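Side-chain contacts in MaoC domain protein dehydratase (Chloroflexus aurantiacus, PDB 4E3E), which catalyses the reversible dehydration of (2R,3S)-beta-methylmalyl-CoA to mesaconyl-CoA in the glyoxylate assimilation cycle: residues E30-L35 with T222-N227; L165-P170 with A309-T314; A216-A221 with R246-G251; P326-D329 with N333-P336. One frame throughout, in Å; residues are numbered along the deposited sequence.

Interaction 1: residues E30-L35 with T222-N227; sequences EGDVAL and TRLYQN
Leu224 meets Asp32 and Leu35 in a small, buried helix-to-helix contact that joins the first turns of helix 30-40 to the end of helix 215-224 in a chain of the HotDog superfamily. Helix 215-224 finishes in a Schellman motif: Gln226 takes a positive phi, Asn227 N bonds back to Thr222 O at 3.0 Å, and Gln226 N to Arg223 O at 2.9 Å. Within this turn, Leu224 holds its CG anti to the backbone N (chi1 179°), which directs the isobutyl group at helix 30-40. Its CD2 branch reaches Leu35 CB at 4.2 Å, whereas CD1 packs against Leu35 CD1 at 3.8 Å. Leu67 of helix 65-80 also touches the Leu224 side chain.

The carboxylate of Asp32 is committed elsewhere. OD2 accepts the backbone N-H of Thr29, the residue just ahead of helix 30-40, and forms a salt bridge with Arg26. Arg26, on strand 19-27, thus touches both segments, binding Asp32 through NH1 and Leu224 O through NH2. Ala34 of a second subunit packs on Asp32, and Leu35 of a third subunit on Leu35, which places the contact beside subunit interfaces. The Asp32 side chain is about 6 Å from that of Ile63, a probable substrate-binding residue. The closest approach sets a methyl against a carboxylate oxygen that has its own hydrogen-bond partner elsewhere: Leu224 CD1 lies 3.1 Å from Asp32 OD1.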
loop_
_atom_site.group_PDB
_atom_site.type_symbol
_atom_site.label_atom_id
_atom_site.label_comp_id
_atom_site.label_asym_id
_atom_site.label_seq_id
_atom_site.Cartn_x
_atom_site.Cartn_y
_atom_site.Cartn_z
ATOM N N GLU A 30 -0.844 -9.446 -8.422
ATOM C CA GLU A 30 0.485 -9.137 -7.906
ATOM C C GLU A 30 0.437 -7.904 -7.048
ATOM O O GLU A 30 1.272 -7.746 -6.158
ATOM C CB GLU A 30 1.509 -8.968 -9.041
ATOM C CG GLU A 30 1.803 -10.245 -9.832
ATOM C CD GLU A 30 2.742 -11.227 -9.111
ATOM O OE1 GLU A 30 2.820 -11.224 -7.848
ATOM O OE2 GLU A 30 3.410 -12.023 -9.819
ATOM N N GLY A 31 -0.539 -7.027 -7.282
ATOM C CA GLY A 31 -0.680 -5.849 -6.387
ATOM C C GLY A 31 -1.091 -6.259 -4.990
ATOM O O GLY A 31 -0.667 -5.644 -3.973
ATOM N N ASP A 32 -1.949 -7.279 -4.917
ATOM C CA ASP A 32 -2.361 -7.819 -3.605
ATOM C C ASP A 32 -1.179 -8.469 -2.898
ATOM O O ASP A 32 -0.980 -8.286 -1.694
ATOM C CB ASP A 32 -3.514 -8.825 -3.758
ATOM C CG ASP A 32 -4.741 -8.189 -4.352
ATOM O OD1 ASP A 32 -5.218 -7.154 -3.798
ATOM O OD2 ASP A 32 -5.224 -8.711 -5.375
ATOM N N VAL A 33 -0.394 -9.221 -3.656
ATOM C CA VAL A 33 0.804 -9.845 -3.101
ATOM C C VAL A 33 1.752 -8.819 -2.474
ATOM O O VAL A 33 2.236 -9.029 -1.360
ATOM C CB VAL A 33 1.545 -10.644 -4.169
ATOM C CG1 VAL A 33 2.907 -11.109 -3.641
ATOM C CG2 VAL A 33 0.684 -11.824 -4.609
ATOM N N ALA A 34 2.023 -7.715 -3.184
ATOM C CA ALA A 34 2.981 -6.741 -2.702
ATOM C C ALA A 34 2.443 -6.018 -1.467
ATOM O O ALA A 34 3.192 -5.780 -0.521
ATOM C CB ALA A 34 3.346 -5.739 -3.799
ATOM N N LEU A 35 1.145 -5.687 -1.474
ATOM C CA LEU A 35 0.524 -5.052 -0.331
ATOM C C LEU A 35 0.607 -5.916 0.929
ATOM O O LEU A 35 0.929 -5.412 2.018
ATOM C CB LEU A 35 -0.943 -4.708 -0.639
ATOM C CG LEU A 35 -1.178 -3.281 -1.119
ATOM C CD1 LEU A 35 -2.583 -3.188 -1.663
ATOM C CD2 LEU A 35 -0.995 -2.273 0.011
ATOM N N THR A 222 -7.449 -4.651 6.274
ATOM C CA THR A 222 -8.887 -4.995 6.339
ATOM C C THR A 222 -9.637 -4.597 5.046
ATOM O O THR A 222 -10.513 -5.349 4.567
ATOM C CB THR A 222 -9.529 -4.388 7.606
ATOM O OG1 THR A 222 -8.715 -4.737 8.742
ATOM C CG2 THR A 222 -10.963 -4.916 7.830
ATOM N N ARG A 223 -9.273 -3.442 4.464
ATOM C CA ARG A 223 -9.837 -3.003 3.168
ATOM C C ARG A 223 -9.362 -3.864 2.012
ATOM O O ARG A 223 -10.122 -4.111 1.050
ATOM C CB ARG A 223 -9.531 -1.525 2.894
ATOM C CG ARG A 223 -10.417 -0.569 3.692
ATOM C CD ARG A 223 -9.866 0.849 3.675
ATOM N NE ARG A 223 -10.886 1.804 4.074
ATOM C CZ ARG A 223 -10.660 2.970 4.674
ATOM N NH1 ARG A 223 -9.419 3.359 4.968
ATOM N NH2 ARG A 223 -11.693 3.750 4.984
ATOM N N LEU A 224 -8.115 -4.327 2.091
ATOM C CA LEU A 224 -7.579 -5.221 1.052
ATOM C C LEU A 224 -8.451 -6.481 0.994
ATOM O O LEU A 224 -8.703 -7.035 -0.088
ATOM C CB LEU A 224 -6.112 -5.581 1.333
ATOM C CG LEU A 224 -5.431 -6.525 0.327
ATOM C CD1 LEU A 224 -5.263 -5.845 -1.028
ATOM C CD2 LEU A 224 -4.085 -7.014 0.844
ATOM N N TYR A 225 -8.920 -6.905 2.172
ATOM C CA TYR A 225 -9.768 -8.088 2.307
ATOM C C TYR A 225 -11.234 -7.784 1.979
ATOM O O TYR A 225 -12.062 -8.712 1.935
ATOM C CB TYR A 225 -9.652 -8.693 3.727
ATOM C CG TYR A 225 -8.208 -8.890 4.177
ATOM C CD1 TYR A 225 -7.212 -9.308 3.261
ATOM C CD2 TYR A 225 -7.845 -8.667 5.495
ATOM C CE1 TYR A 225 -5.889 -9.464 3.663
ATOM C CE2 TYR A 225 -6.530 -8.834 5.921
ATOM C CZ TYR A 225 -5.567 -9.222 5.007
ATOM O OH TYR A 225 -4.289 -9.374 5.433
ATOM N N GLN A 226 -11.545 -6.501 1.741
ATOM C CA GLN A 226 -12.937 -6.045 1.526
ATOM C C GLN A 226 -13.827 -6.553 2.693
ATOM O O GLN A 226 -14.958 -7.024 2.527
ATOM C CB GLN A 226 -13.413 -6.435 0.119
ATOM C CG GLN A 226 -12.717 -5.604 -0.977
ATOM C CD GLN A 226 -12.855 -6.252 -2.337
ATOM O OE1 GLN A 226 -12.609 -7.443 -2.472
ATOM N NE2 GLN A 226 -13.285 -5.480 -3.349
ATOM N N ASN A 227 -13.244 -6.470 3.882
ATOM C CA ASN A 227 -13.879 -6.854 5.141
ATOM C C ASN A 227 -14.446 -5.558 5.704
ATOM O O ASN A 227 -13.726 -4.580 5.862
ATOM C CB ASN A 227 -12.822 -7.500 6.067
ATOM C CG ASN A 227 -13.309 -7.739 7.510
ATOM O OD1 ASN A 227 -14.195 -7.062 8.017
ATOM N ND2 ASN A 227 -12.701 -8.722 8.177
#

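Interaction 2: residues L165-P170 with A309-T314; sequences LPDSVP and ALRVRT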
loop_
_atom_site.group_PDB
_atom_site.type_symbol
_atom_site.label_atom_id
_atom_site.label_comp_id
_atom_site.label_asym_id
_atom_site.label_seq_id
_atom_site.Cartn_x
_atom_site.Cartn_y
_atom_site.Cartn_z
ATOM N N LEU A 165 -17.478 -30.838 15.734
ATOM C CA LEU A 165 -16.377 -30.061 15.167
ATOM C C LEU A 165 -15.116 -30.914 15.157
ATOM O O LEU A 165 -14.779 -31.513 16.170
ATOM C CB LEU A 165 -16.152 -28.781 15.989
ATOM C CG LEU A 165 -17.310 -27.778 16.044
ATOM C CD1 LEU A 165 -17.106 -26.784 17.174
ATOM C CD2 LEU A 165 -17.483 -27.058 14.710
ATOM N N PRO A 166 -14.426 -31.002 14.006
ATOM C CA PRO A 166 -13.181 -31.763 13.996
ATOM C C PRO A 166 -12.114 -31.069 14.842
ATOM O O PRO A 166 -12.048 -29.848 14.855
ATOM C CB PRO A 166 -12.777 -31.762 12.520
ATOM C CG PRO A 166 -13.449 -30.561 11.934
ATOM C CD PRO A 166 -14.750 -30.445 12.680
ATOM N N ASP A 167 -11.295 -31.837 15.554
ATOM C CA ASP A 167 -10.220 -31.246 16.351
ATOM C C ASP A 167 -9.113 -30.681 15.450
ATOM O O ASP A 167 -8.448 -29.709 15.800
ATOM C CB ASP A 167 -9.639 -32.287 17.298
ATOM C CG ASP A 167 -8.474 -31.761 18.105
ATOM O OD1 ASP A 167 -8.690 -31.022 19.088
ATOM O OD2 ASP A 167 -7.335 -32.096 17.754
ATOM N N SER A 168 -8.918 -31.304 14.290
ATOM C CA SER A 168 -7.883 -30.884 13.353
ATOM C C SER A 168 -8.278 -31.390 11.976
ATOM O O SER A 168 -9.115 -32.292 11.864
ATOM C CB SER A 168 -6.515 -31.479 13.747
ATOM O OG SER A 168 -6.559 -32.907 13.800
ATOM N N VAL A 169 -7.686 -30.809 10.938
ATOM C CA VAL A 169 -7.785 -31.370 9.593
ATOM C C VAL A 169 -6.874 -32.599 9.553
ATOM O O VAL A 169 -5.682 -32.477 9.825
ATOM C CB VAL A 169 -7.345 -30.350 8.517
ATOM C CG1 VAL A 169 -7.340 -30.994 7.127
ATOM C CG2 VAL A 169 -8.244 -29.107 8.547
ATOM N N PRO A 170 -7.425 -33.793 9.222
ATOM C CA PRO A 170 -6.585 -35.002 9.181
ATOM C C PRO A 170 -5.452 -34.893 8.158
ATOM O O PRO A 170 -5.638 -34.324 7.078
ATOM C CB PRO A 170 -7.558 -36.108 8.749
ATOM C CG PRO A 170 -8.909 -35.592 9.095
ATOM C CD PRO A 170 -8.844 -34.094 8.955
ATOM N N ALA A 309 4.556 -32.946 7.860
ATOM C CA ALA A 309 3.700 -31.967 8.507
ATOM C C ALA A 309 4.106 -31.734 9.951
ATOM O O ALA A 309 4.568 -32.650 10.638
ATOM C CB ALA A 309 2.242 -32.401 8.442
ATOM N N LEU A 310 3.923 -30.504 10.406
ATOM C CA LEU A 310 4.023 -30.189 11.828
ATOM C C LEU A 310 2.745 -29.505 12.246
ATOM O O LEU A 310 2.246 -28.607 11.548
ATOM C CB LEU A 310 5.202 -29.262 12.119
ATOM C CG LEU A 310 6.630 -29.734 11.816
ATOM C CD1 LEU A 310 7.596 -28.555 11.921
ATOM C CD2 LEU A 310 7.068 -30.870 12.732
ATOM N N ARG A 311 2.197 -29.949 13.368
ATOM C CA ARG A 311 1.074 -29.258 13.964
ATOM C C ARG A 311 1.680 -28.259 14.931
ATOM O O ARG A 311 2.446 -28.637 15.822
ATOM C CB ARG A 311 0.118 -30.216 14.680
ATOM C CG ARG A 311 -1.132 -29.512 15.222
ATOM C CD ARG A 311 -2.095 -30.473 15.909
ATOM N NE ARG A 311 -3.337 -29.794 16.303
ATOM C CZ ARG A 311 -4.444 -30.413 16.711
ATOM N NH1 ARG A 311 -4.490 -31.740 16.789
ATOM N NH2 ARG A 311 -5.516 -29.706 17.041
ATOM N N VAL A 312 1.356 -26.983 14.729
ATOM C CA VAL A 312 1.988 -25.893 15.458
ATOM C C VAL A 312 0.928 -25.090 16.189
ATOM O O VAL A 312 -0.143 -24.824 15.634
ATOM C CB VAL A 312 2.770 -24.965 14.494
ATOM C CG1 VAL A 312 3.446 -23.797 15.236
ATOM C CG2 VAL A 312 3.793 -25.759 13.676
ATOM N N ARG A 313 1.223 -24.726 17.437
ATOM C CA ARG A 313 0.485 -23.672 18.114
ATOM C C ARG A 313 1.353 -22.422 18.127
ATOM O O ARG A 313 2.464 -22.442 18.669
ATOM C CB ARG A 313 0.141 -24.048 19.559
ATOM C CG ARG A 313 -0.688 -22.978 20.271
ATOM C CD ARG A 313 -0.895 -23.231 21.783
ATOM N NE ARG A 313 -1.342 -24.598 22.072
ATOM C CZ ARG A 313 -2.546 -25.095 21.783
ATOM N NH1 ARG A 313 -3.481 -24.348 21.194
ATOM N NH2 ARG A 313 -2.815 -26.362 22.079
ATOM N N THR A 314 0.858 -21.337 17.533
ATOM C CA THR A 314 1.513 -20.044 17.714
ATOM C C THR A 314 0.640 -19.172 18.595
ATOM O O THR A 314 -0.556 -19.002 18.341
ATOM C CB THR A 314 1.833 -19.364 16.386
ATOM O OG1 THR A 314 2.655 -20.251 15.588
ATOM C CG2 THR A 314 2.570 -18.052 16.615
#
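Asp167 and Arg311 are joined by a salt bridge in which a single carboxylate oxygen is gripped end-on by both terminal nitrogens, NH1 and NH2. Arg311 NH1 donates to Asp167 OD2 at 3.0 Å. Arg311 NH2 donates to that same Asp167 OD2 at 3.1 Å, and both bonds are bent, with angles near 150°. OD2 lies in the guanidinium plane, but the carboxylate itself is turned 59° from it, so NH1 arrives close to the C-O axis while NH2 comes from above the carboxylate plane. NH2 also has a salt bridge to Asp343, so two acids share this one cation, which would favour its charged form.

Arg311 lies on strand 307-318 of the long antiparallel sheet of this HotDog-family protein, and its chain runs fully extended from CG to NE toward the loop that follows strand 138-149.

Packing adds a non-polar element. Ser168 CB sits over one face of the guanidinium, 3.8 Å from Arg311 CZ and displaced toward the rim. Both Ser168 and Arg311 touch Asn275 of strand 270-278. Asp167 itself is exposed at the surface and also meets a crystal neighbour.

Interaction 3: residues A216-A221 with R246-G251; sequences AEHMQA and RIVYGG
His218 carries its CG between the backbone N and the carbonyl carbon (chi1 76°), an unusual setting within a helix, and this swings the imidazole over to Val248. There chi1 of 174° leaves CG2 beside the backbone N and facing the ring. The result is a CH-pi contact: Val248 CG2 lies over one face of the His218 ring, displaced toward the CD2 side, 3.9 Å from its centroid and 3.6 Å from His218 CD2. The other valine methyl, CG1, rests against His218 CB at 3.9 Å.

Both ring nitrogens are engaged. Water 1 lies 2.8 Å from His218 ND1 and accepts the backbone N-H of Tyr249, while NE2 is bonded to Glu215; together these would fix the rotation of the imidazole. At the next residue, the selenium of selenomethionine Met219 meets Arg246 NH2 at 3.3 Å, the two side chains crossing at about a right angle. The main partner of Arg246 is Glu214 of a second subunit.

Tyr249 is the N-cap residue of helix 250-265, so the contact lies where that helix begins, alongside helix 215-224. His252 and Ile253 of its first turn continue the packing, Ile213 after strand 204-212 covers Val248 and His218, and helix 30-40 lines the Gln220 and Ala221 side.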
loop_
_atom_site.group_PDB
_atom_site.type_symbol
_atom_site.label_atom_id
_atom_site.label_comp_id
_atom_site.label_asym_id
_atom_site.label_seq_id
_atom_site.Cartn_x
_atom_site.Cartn_y
_atom_site.Cartn_z
ATOM N N ALA A 216 -3.511 2.935 10.409
ATOM C CA ALA A 216 -3.556 2.920 8.949
ATOM C C ALA A 216 -3.224 1.527 8.470
ATOM O O ALA A 216 -3.713 1.084 7.429
ATOM C CB ALA A 216 -2.574 3.921 8.355
ATOM N N GLU A 217 -2.377 0.843 9.239
ATOM C CA GLU A 217 -1.898 -0.477 8.858
ATOM C C GLU A 217 -3.001 -1.545 8.903
ATOM O O GLU A 217 -3.220 -2.246 7.906
ATOM C CB GLU A 217 -0.680 -0.873 9.690
ATOM C CG GLU A 217 -0.324 -2.352 9.745
ATOM C CD GLU A 217 0.406 -2.684 11.054
ATOM O OE1 GLU A 217 1.078 -1.783 11.619
ATOM O OE2 GLU A 217 0.302 -3.837 11.536
ATOM N N HIS A 218 -3.701 -1.667 10.026
ATOM C CA HIS A 218 -4.767 -2.693 10.084
ATOM C C HIS A 218 -5.972 -2.341 9.230
ATOM O O HIS A 218 -6.555 -3.219 8.562
ATOM C CB HIS A 218 -5.116 -3.057 11.515
ATOM C CG HIS A 218 -5.936 -2.028 12.199
ATOM N ND1 HIS A 218 -7.259 -1.923 12.002
ATOM C CD2 HIS A 218 -5.588 -1.030 13.112
ATOM C CE1 HIS A 218 -7.736 -0.907 12.749
ATOM N NE2 HIS A 218 -6.707 -0.355 13.405
HETATM N N MSE A 219 -6.281 -1.050 9.123
HETATM C CA MSE A 219 -7.403 -0.601 8.250
HETATM C C MSE A 219 -7.072 -0.938 6.837
HETATM O O MSE A 219 -7.934 -1.437 6.083
HETATM C CB MSE A 219 -7.698 0.902 8.357
HETATM C CG MSE A 219 -8.301 1.181 9.736
HETATM SE SE MSE A 219 -8.569 3.136 9.817
HETATM C CE MSE A 219 -10.034 3.448 8.517
ATOM N N GLN A 220 -5.822 -0.708 6.440
ATOM C CA GLN A 220 -5.443 -1.010 5.050
ATOM C C GLN A 220 -5.511 -2.510 4.694
ATOM O O GLN A 220 -5.922 -2.871 3.577
ATOM C CB GLN A 220 -4.080 -0.391 4.680
ATOM C CG GLN A 220 -3.612 -0.715 3.238
ATOM C CD GLN A 220 -2.445 0.187 2.823
ATOM O OE1 GLN A 220 -1.510 0.377 3.593
ATOM N NE2 GLN A 220 -2.504 0.754 1.626
ATOM N N ALA A 221 -5.082 -3.370 5.624
ATOM C CA ALA A 221 -5.178 -4.808 5.434
ATOM C C ALA A 221 -6.653 -5.194 5.361
ATOM O O ALA A 221 -7.064 -5.927 4.453
ATOM C CB ALA A 221 -4.450 -5.571 6.552
ATOM N N ARG A 246 -10.814 1.737 17.992
ATOM C CA ARG A 246 -11.069 0.707 16.978
ATOM C C ARG A 246 -10.361 -0.589 17.346
ATOM O O ARG A 246 -9.308 -0.561 17.986
ATOM C CB ARG A 246 -10.606 1.201 15.610
ATOM C CG ARG A 246 -11.451 2.344 15.054
ATOM C CD ARG A 246 -10.705 3.115 13.968
ATOM N NE ARG A 246 -9.766 4.080 14.551
ATOM C CZ ARG A 246 -8.977 4.909 13.861
ATOM N NH1 ARG A 246 -8.180 5.741 14.527
ATOM N NH2 ARG A 246 -8.973 4.914 12.521
ATOM N N ILE A 247 -10.949 -1.714 16.945
ATOM C CA ILE A 247 -10.438 -3.037 17.260
ATOM C C ILE A 247 -9.791 -3.603 16.015
ATOM O O ILE A 247 -10.353 -3.515 14.910
ATOM C CB ILE A 247 -11.555 -3.987 17.761
ATOM C CG1 ILE A 247 -12.202 -3.390 19.023
ATOM C CG2 ILE A 247 -10.976 -5.354 18.098
ATOM C CD1 ILE A 247 -13.513 -4.042 19.417
ATOM N N VAL A 248 -8.590 -4.149 16.191
ATOM C CA VAL A 248 -7.851 -4.738 15.080
ATOM C C VAL A 248 -8.480 -6.065 14.688
ATOM O O VAL A 248 -8.752 -6.915 15.543
ATOM C CB VAL A 248 -6.347 -4.933 15.422
ATOM C CG1 VAL A 248 -5.616 -5.684 14.295
ATOM C CG2 VAL A 248 -5.691 -3.590 15.690
ATOM N N TYR A 249 -8.719 -6.229 13.392
ATOM C CA TYR A 249 -9.144 -7.491 12.839
ATOM C C TYR A 249 -8.274 -8.626 13.390
ATOM O O TYR A 249 -7.035 -8.626 13.226
ATOM C CB TYR A 249 -9.010 -7.425 11.296
ATOM C CG TYR A 249 -9.180 -8.732 10.569
ATOM C CD1 TYR A 249 -10.228 -9.616 10.888
ATOM C CD2 TYR A 249 -8.317 -9.085 9.501
ATOM C CE1 TYR A 249 -10.385 -10.824 10.194
ATOM C CE2 TYR A 249 -8.480 -10.276 8.823
ATOM C CZ TYR A 249 -9.507 -11.147 9.174
ATOM O OH TYR A 249 -9.657 -12.348 8.479
ATOM N N GLY A 250 -8.921 -9.602 14.024
ATOM C CA GLY A 250 -8.220 -10.769 14.575
ATOM C C GLY A 250 -7.285 -11.459 13.579
ATOM O O GLY A 250 -6.186 -11.891 13.940
ATOM N N GLY A 251 -7.706 -11.559 12.322
ATOM C CA GLY A 251 -6.875 -12.185 11.294
ATOM C C GLY A 251 -5.594 -11.409 10.991
ATOM O O GLY A 251 -4.613 -11.987 10.518
HETATM O O HOH W 1 -8.805 -4.172 11.453
#

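Interaction 4: residues P326-D329 with N333-P336; sequences PYRD and NYDP
The Tyr334 ring is covered on one face by Arg328 and presents an edge to Tyr327. Over the face, the Arg328 guanidinium lies nearly flat, its plane only 12° from that of the ring. The cation-pi contact is off-centre, with Arg328 CZ 4.5 Å from the Tyr334 centroid, because the guanidinium has slid toward the phenol end; NH1 is 3.7 Å from Tyr334 OH. Nearer the backbone the Arg328 chain makes a CH-pi contact, CG standing 4.2 Å from the same centroid. This CG also lies over the rim of the Tyr327 face that Tyr334 approaches, in the angle between the two rings. A bend at chi3 (87°) lets both parts of the arginine follow the Tyr334 ring, and the bond from NE to Gly332 O ties the guanidinium down.

The tyrosines run side by side, yet their planes stand at 86°. They form an offset edge-to-face pair in which Tyr327 offers the face, with CE1 of Tyr327 and CE1 of Tyr334 3.7 Å apart.

At the backbone, a turn closes within the connection between the adjacent antiparallel strands 307-318 and 338-349: Asp335 N donates an almost straight bond to Tyr327 O at 2.9 Å. Tyr334 CA adds a CA-H...O contact to that Tyr327 O at 3.4 Å.

Tyr327 OH and Tyr334 OH both bond to OD2 of Asp341 on strand 338-349. One carboxylate oxygen thus gathers the two phenols, which limits how far either ring can shift, while the stacked arginine could partly offset that acid's charge.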
loop_
_atom_site.group_PDB
_atom_site.type_symbol
_atom_site.label_atom_id
_atom_site.label_comp_id
_atom_site.label_asym_id
_atom_site.label_seq_id
_atom_site.Cartn_x
_atom_site.Cartn_y
_atom_site.Cartn_z
ATOM N N PRO A 326 3.987 -17.069 27.708
ATOM C CA PRO A 326 2.721 -16.881 28.423
ATOM C C PRO A 326 1.602 -17.656 27.724
ATOM O O PRO A 326 1.561 -17.705 26.479
ATOM C CB PRO A 326 2.457 -15.368 28.302
ATOM C CG PRO A 326 3.730 -14.757 27.831
ATOM C CD PRO A 326 4.422 -15.827 27.034
ATOM N N TYR A 327 0.722 -18.278 28.509
ATOM C CA TYR A 327 -0.371 -19.051 27.933
ATOM C C TYR A 327 -1.633 -19.000 28.799
ATOM O O TYR A 327 -2.400 -18.033 28.711
ATOM C CB TYR A 327 0.079 -20.490 27.602
ATOM C CG TYR A 327 -0.890 -21.230 26.707
ATOM C CD1 TYR A 327 -1.361 -20.646 25.528
ATOM C CD2 TYR A 327 -1.342 -22.508 27.035
ATOM C CE1 TYR A 327 -2.256 -21.310 24.705
ATOM C CE2 TYR A 327 -2.236 -23.188 26.213
ATOM C CZ TYR A 327 -2.692 -22.580 25.052
ATOM O OH TYR A 327 -3.582 -23.238 24.226
ATOM N N ARG A 328 -1.849 -20.022 29.628
ATOM C CA ARG A 328 -3.021 -20.064 30.501
ATOM C C ARG A 328 -2.623 -20.371 31.931
ATOM O O ARG A 328 -2.982 -21.427 32.451
ATOM C CB ARG A 328 -4.024 -21.128 30.048
ATOM C CG ARG A 328 -4.265 -21.199 28.561
ATOM C CD ARG A 328 -5.008 -22.470 28.225
ATOM N NE ARG A 328 -6.446 -22.282 28.334
ATOM C CZ ARG A 328 -7.331 -22.871 27.539
ATOM N NH1 ARG A 328 -6.921 -23.685 26.574
ATOM N NH2 ARG A 328 -8.625 -22.638 27.703
ATOM N N ASP A 329 -1.886 -19.464 32.565
ATOM C CA ASP A 329 -1.536 -19.668 33.969
ATOM C C ASP A 329 -2.803 -19.770 34.818
ATOM O O ASP A 329 -2.974 -20.726 35.577
ATOM C CB ASP A 329 -0.611 -18.569 34.504
ATOM C CG ASP A 329 -0.121 -18.861 35.921
ATOM O OD1 ASP A 329 1.055 -19.259 36.073
ATOM O OD2 ASP A 329 -0.916 -18.717 36.880
ATOM N N ASN A 333 -7.905 -19.987 32.223
ATOM C CA ASN A 333 -7.990 -18.600 31.768
ATOM C C ASN A 333 -6.685 -18.173 31.132
ATOM O O ASN A 333 -5.599 -18.358 31.699
ATOM C CB ASN A 333 -8.326 -17.633 32.916
ATOM C CG ASN A 333 -9.585 -18.008 33.657
ATOM O OD1 ASN A 333 -9.580 -18.155 34.890
ATOM N ND2 ASN A 333 -10.685 -18.134 32.930
ATOM N N TYR A 334 -6.802 -17.603 29.941
ATOM C CA TYR A 334 -5.662 -17.051 29.239
ATOM C C TYR A 334 -5.073 -15.892 30.002
ATOM O O TYR A 334 -5.804 -15.099 30.586
ATOM C CB TYR A 334 -6.085 -16.578 27.863
ATOM C CG TYR A 334 -6.294 -17.708 26.889
ATOM C CD1 TYR A 334 -5.206 -18.314 26.257
ATOM C CD2 TYR A 334 -7.573 -18.180 26.598
ATOM C CE1 TYR A 334 -5.381 -19.350 25.367
ATOM C CE2 TYR A 334 -7.754 -19.223 25.680
ATOM C CZ TYR A 334 -6.654 -19.801 25.080
ATOM O OH TYR A 334 -6.812 -20.822 24.169
ATOM N N ASP A 335 -3.744 -15.822 30.003
ATOM C CA ASP A 335 -2.996 -14.669 30.494
ATOM C C ASP A 335 -3.534 -13.399 29.818
ATOM O O ASP A 335 -3.793 -13.423 28.613
ATOM C CB ASP A 335 -1.515 -14.888 30.161
ATOM C CG ASP A 335 -0.611 -13.816 30.729
ATOM O OD1 ASP A 335 0.116 -14.112 31.699
ATOM O OD2 ASP A 335 -0.620 -12.682 30.205
ATOM N N PRO A 336 -3.712 -12.293 30.586
ATOM C CA PRO A 336 -4.280 -11.071 29.998
ATOM C C PRO A 336 -3.490 -10.572 28.784
ATOM O O PRO A 336 -4.048 -9.863 27.944
ATOM C CB PRO A 336 -4.220 -10.038 31.142
ATOM C CG PRO A 336 -3.482 -10.684 32.276
ATOM C CD PRO A 336 -3.515 -12.171 32.041
#

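From the N terminus, interaction 1 opens on helix 30-40 and closes at the end of helix 215-224. Interaction 2 opens between those points, in the loop after strand 138-149, and closes later on strand 307-318, so the two cross. Interaction 3 also crosses interaction 1, sharing helix 215-224 and touching it through Tyr249 and Gln220, but lies wholly within the span of interaction 2. Interaction 4 follows in series as a short closure between strands 307-318 and 338-349, bordering interaction 2 where Arg313 meets Tyr327. Interaction 1 joins two helices, interaction 3 a helix to the approach to helix 250-265, and both touch a second subunit; their centres lie about 33 Å and 24 Å from that of interaction 4.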